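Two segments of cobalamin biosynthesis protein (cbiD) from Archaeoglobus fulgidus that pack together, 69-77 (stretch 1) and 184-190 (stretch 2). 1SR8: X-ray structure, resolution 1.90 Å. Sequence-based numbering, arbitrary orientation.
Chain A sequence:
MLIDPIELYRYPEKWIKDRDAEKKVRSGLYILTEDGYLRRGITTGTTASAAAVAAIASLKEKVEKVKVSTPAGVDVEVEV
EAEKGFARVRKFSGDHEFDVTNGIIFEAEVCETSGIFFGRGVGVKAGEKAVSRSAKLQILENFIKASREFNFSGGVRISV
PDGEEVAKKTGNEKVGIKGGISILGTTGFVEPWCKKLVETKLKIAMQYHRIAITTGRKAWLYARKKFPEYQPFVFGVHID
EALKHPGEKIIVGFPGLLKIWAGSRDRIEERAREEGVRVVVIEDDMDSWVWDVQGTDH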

ATOM      1  N   SER A  69      -2.744  12.678   3.373  1.00 19.19           N
ATOM      2  CA  SER A  69      -1.985  12.598   2.138  1.00 19.72           C
ATOM      3  C   SER A  69      -1.332  11.218   2.135  1.00 19.81           C
ATOM      4  O   SER A  69      -1.193  10.590   3.186  1.00 17.64           O
ATOM      5  CB  SER A  69      -0.931  13.707   2.086  1.00 21.58           C
ATOM      6  OG  SER A  69      -0.074  13.674   3.217  1.00 24.01           O
ATOM      7  N   THR A  70      -0.962  10.732   0.952  1.00 20.70           N
ATOM      8  CA  THR A  70      -0.332   9.419   0.816  1.00 19.38           C
ATOM      9  C   THR A  70       0.916   9.580  -0.026  1.00 20.60           C
ATOM     10  O   THR A  70       1.062  10.575  -0.738  1.00 20.06           O
ATOM     11  CB  THR A  70      -1.246   8.407   0.090  1.00 18.30           C
ATOM     12  OG1 THR A  70      -1.534   8.892  -1.224  1.00 16.13           O
ATOM     13  CG2 THR A  70      -2.556   8.210   0.841  1.00 17.65           C
ATOM     14  N   PRO A  71       1.838   8.603   0.046  1.00 21.94           N
ATOM     15  CA  PRO A  71       3.074   8.671  -0.737  1.00 22.75           C
ATOM     16  C   PRO A  71       2.783   8.769  -2.240  1.00 24.22           C
ATOM     17  O   PRO A  71       3.520   9.423  -2.976  1.00 24.23           O
ATOM     18  CB  PRO A  71       3.787   7.366  -0.361  1.00 21.95           C
ATOM     19  CG  PRO A  71       3.334   7.131   1.042  1.00 19.51           C
ATOM     20  CD  PRO A  71       1.858   7.425   0.935  1.00 20.94           C
ATOM     21  N   ALA A  72       1.704   8.116  -2.681  1.00 25.14           N
ATOM     22  CA  ALA A  72       1.303   8.111  -4.088  1.00 25.36           C
ATOM     23  C   ALA A  72       0.789   9.471  -4.531  1.00 26.41           C
ATOM     24  O   ALA A  72       0.617   9.712  -5.721  1.00 29.76           O
ATOM     25  CB  ALA A  72       0.236   7.045  -4.330  1.00 24.40           C
ATOM     26  N   GLY A  73       0.543  10.359  -3.572  1.00 25.87           N
ATOM     27  CA  GLY A  73       0.067  11.687  -3.908  1.00 26.35           C
ATOM     28  C   GLY A  73      -1.443  11.817  -4.003  1.00 27.53           C
ATOM     29  O   GLY A  73      -1.955  12.846  -4.444  1.00 28.00           O
ATOM     30  N   VAL A  74      -2.160  10.774  -3.593  1.00 27.88           N
ATOM     31  CA  VAL A  74      -3.627  10.767  -3.618  1.00 27.57           C
ATOM     32  C   VAL A  74      -4.175  10.878  -2.183  1.00 26.27           C
ATOM     33  O   VAL A  74      -4.036   9.946  -1.388  1.00 25.74           O
ATOM     34  CB  VAL A  74      -4.155   9.452  -4.250  1.00 27.76           C
ATOM     35  CG1 VAL A  74      -5.667   9.487  -4.352  1.00 27.59           C
ATOM     36  CG2 VAL A  74      -3.522   9.238  -5.618  1.00 29.66           C
ATOM     37  N   ASP A  75      -4.780  12.012  -1.842  1.00 26.36           N
ATOM     38  CA  ASP A  75      -5.329  12.175  -0.498  1.00 26.09           C
ATOM     39  C   ASP A  75      -6.501  11.228  -0.329  1.00 26.70           C
ATOM     40  O   ASP A  75      -7.288  11.041  -1.255  1.00 25.94           O
ATOM     41  CB  ASP A  75      -5.802  13.605  -0.263  1.00 27.80           C
ATOM     42  CG  ASP A  75      -4.683  14.615  -0.366  1.00 27.89           C
ATOM     43  OD1 ASP A  75      -3.533  14.279  -0.029  1.00 28.74           O
ATOM     44  OD2 ASP A  75      -4.963  15.753  -0.771  1.00 29.52           O
ATOM     45  N   VAL A  76      -6.612  10.624   0.849  1.00 27.31           N
ATOM     46  CA  VAL A  76      -7.696   9.685   1.111  1.00 29.45           C
ATOM     47  C   VAL A  76      -8.469  10.051   2.357  1.00 30.54           C
ATOM     48  O   VAL A  76      -7.893  10.455   3.360  1.00 31.56           O
ATOM     49  CB  VAL A  76      -7.175   8.248   1.303  1.00 30.79           C
ATOM     50  CG1 VAL A  76      -8.348   7.301   1.551  1.00 31.18           C
ATOM     51  CG2 VAL A  76      -6.406   7.811   0.083  1.00 32.64           C
ATOM     52  N   GLU A  77      -9.782   9.902   2.294  1.00 30.38           N
ATOM     53  CA  GLU A  77     -10.614  10.207   3.438  1.00 30.40           C
ATOM     54  C   GLU A  77     -10.802   8.905   4.220  1.00 30.14           C
ATOM     55  O   GLU A  77     -11.167   7.867   3.660  1.00 29.41           O
ATOM     56  CB  GLU A  77     -11.940  10.766   2.951  1.00 33.30           C
ATOM     57  CG  GLU A  77     -12.865  11.242   4.029  1.00 39.16           C
ATOM     58  CD  GLU A  77     -14.119  11.856   3.443  1.00 41.92           C
ATOM     59  OE1 GLU A  77     -14.035  12.982   2.896  1.00 43.11           O
ATOM     60  OE2 GLU A  77     -15.182  11.199   3.510  1.00 44.16           O
ATOM     61  N   LEU A 184       3.952   0.258   7.523  1.00 19.40           N
ATOM     62  CA  LEU A 184       4.524   0.457   6.206  1.00 19.50           C
ATOM     63  C   LEU A 184       3.513   0.830   5.130  1.00 18.48           C
ATOM     64  O   LEU A 184       2.331   1.022   5.405  1.00 16.71           O
ATOM     65  CB  LEU A 184       5.265  -0.821   5.813  1.00 21.43           C
ATOM     66  CG  LEU A 184       4.458  -2.108   5.970  1.00 22.89           C
ATOM     67  CD1 LEU A 184       3.589  -2.309   4.733  1.00 24.28           C
ATOM     68  CD2 LEU A 184       5.394  -3.294   6.150  1.00 21.62           C
ATOM     69  N   GLY A 185       4.002   0.939   3.899  1.00 18.76           N
ATOM     70  CA  GLY A 185       3.143   1.277   2.779  1.00 20.39           C
ATOM     71  C   GLY A 185       3.845   2.205   1.814  1.00 19.60           C
ATOM     72  O   GLY A 185       3.976   3.398   2.085  1.00 19.10           O
ATOM     73  N   THR A 186       4.293   1.662   0.683  1.00 20.04           N
ATOM     74  CA  THR A 186       5.002   2.461  -0.310  1.00 20.49           C
ATOM     75  C   THR A 186       4.121   3.462  -1.044  1.00 19.49           C
ATOM     76  O   THR A 186       4.583   4.545  -1.377  1.00 20.48           O
ATOM     77  CB  THR A 186       5.709   1.568  -1.354  1.00 21.81           C
ATOM     78  OG1 THR A 186       4.805   0.551  -1.806  1.00 24.33           O
ATOM     79  CG2 THR A 186       6.959   0.928  -0.752  1.00 22.70           C
ATOM     80  N   THR A 187       2.861   3.112  -1.297  1.00 18.06           N
ATOM     81  CA  THR A 187       1.958   4.027  -2.000  1.00 18.53           C
ATOM     82  C   THR A 187       0.922   4.641  -1.069  1.00 17.68           C
ATOM     83  O   THR A 187       0.404   5.715  -1.335  1.00 17.34           O
ATOM     84  CB  THR A 187       1.183   3.314  -3.127  1.00 18.18           C
ATOM     85  OG1 THR A 187       0.349   2.294  -2.561  1.00 20.35           O
ATOM     86  CG2 THR A 187       2.130   2.677  -4.104  1.00 17.77           C
ATOM     87  N   GLY A 188       0.630   3.939   0.021  1.00 19.11           N
ATOM     88  CA  GLY A 188      -0.368   4.389   0.974  1.00 17.90           C
ATOM     89  C   GLY A 188      -1.619   3.531   0.830  1.00 18.06           C
ATOM     90  O   GLY A 188      -2.508   3.556   1.676  1.00 17.03           O
ATOM     91  N   PHE A 189      -1.678   2.749  -0.242  1.00 17.21           N
ATOM     92  CA  PHE A 189      -2.839   1.902  -0.510  1.00 18.47           C
ATOM     93  C   PHE A 189      -2.477   0.428  -0.487  1.00 19.98           C
ATOM     94  O   PHE A 189      -1.316   0.060  -0.698  1.00 20.27           O
ATOM     95  CB  PHE A 189      -3.430   2.240  -1.885  1.00 16.81           C
ATOM     96  CG  PHE A 189      -3.932   3.653  -2.006  1.00 16.74           C
ATOM     97  CD1 PHE A 189      -5.288   3.934  -1.898  1.00 17.96           C
ATOM     98  CD2 PHE A 189      -3.049   4.703  -2.232  1.00 16.21           C
ATOM     99  CE1 PHE A 189      -5.760   5.243  -2.016  1.00 19.46           C
ATOM    100  CE2 PHE A 189      -3.507   6.013  -2.351  1.00 16.62           C
ATOM    101  CZ  PHE A 189      -4.865   6.285  -2.243  1.00 18.26           C
ATOM    102  N   VAL A 190      -3.480  -0.409  -0.225  1.00 19.70           N
ATOM    103  CA  VAL A 190      -3.298  -1.854  -0.204  1.00 19.11           C
ATOM    104  C   VAL A 190      -3.864  -2.412  -1.511  1.00 20.01           C
ATOM    105  O   VAL A 190      -5.042  -2.229  -1.808  1.00 21.16           O
ATOM    106  CB  VAL A 190      -4.037  -2.498   0.999  1.00 18.36           C
ATOM    107  CG1 VAL A 190      -4.051  -4.011   0.864  1.00 18.40           C
ATOM    108  CG2 VAL A 190      -3.348  -2.119   2.290  1.00 18.75           C
TER

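What fastens the two stretches together? A single hydrogen bond crosses between them, from A72 N to T187 O at 3.0 Å, with an N-H...O angle of 148°. A type I beta turn from T70 to G73, closed by G73 N to T70 O at 2.9 Å, leaves the A72 amide free to reach outward. The same carbonyl is crowded by carbon: T187 O lies 3.2 Å from P71 CD and 3.5 Å from T70 CB. The proline, its ring in the C-gamma exo pucker, also brings P71 CB to 3.1 Å from T186 O, so the start of the turn sits against two successive carbonyls.

What do the p rotamers of T70 and T187 place where? Each sets its hydroxyl to bond within its own stretch. At chi1 61°, T70 OG1 donates to V74 O at 2.7 Å, tying the first residue of the turn to the residue just beyond its end. At chi1 63°, T187 OG1 accepts from F189 N at 3.1 Å, with an angle of 162°, and so braces the backbone across G188. T187's CA-to-CB bond points away from stretch 1 overall, yet its CB still touches A72 CB at 4.0 Å.

How does F189 reach stretch 1 when its CA-to-CB bond points only sideways? With chi1 at -62° (m) and chi2 at -100°, the ring extends so that its far end comes nearer, and F189 has the largest covered area of any residue in the contact. V76 CG2 is 3.2 Å from F189 CZ, a tight apolar approach, while V74 CB lies 3.8 Å from the same atom. Both valines are t, with chi1 near 180°, and both direct CA-to-CB toward stretch 2; between them, D75 points away. A72 CB adds a looser contact, 4.4 Å from F189 CE2, and T70 OG1 lies 3.7 Å from that same CE2, so the ring meets a polar atom as well as methyl groups.

Why is there no side chain at G188? Its backbone angles, 107/-12, would jam a CB against the preceding carbonyl oxygen, which already calls for glycine. Packing adds a second reason: an ideal CB would point toward stretch 1 and clash with T70 CB at 2.7 Å and P71 CD at 3.0 Å. Without it, the backbones approach closely, with T70 CA and G188 CA 5.0 Å apart.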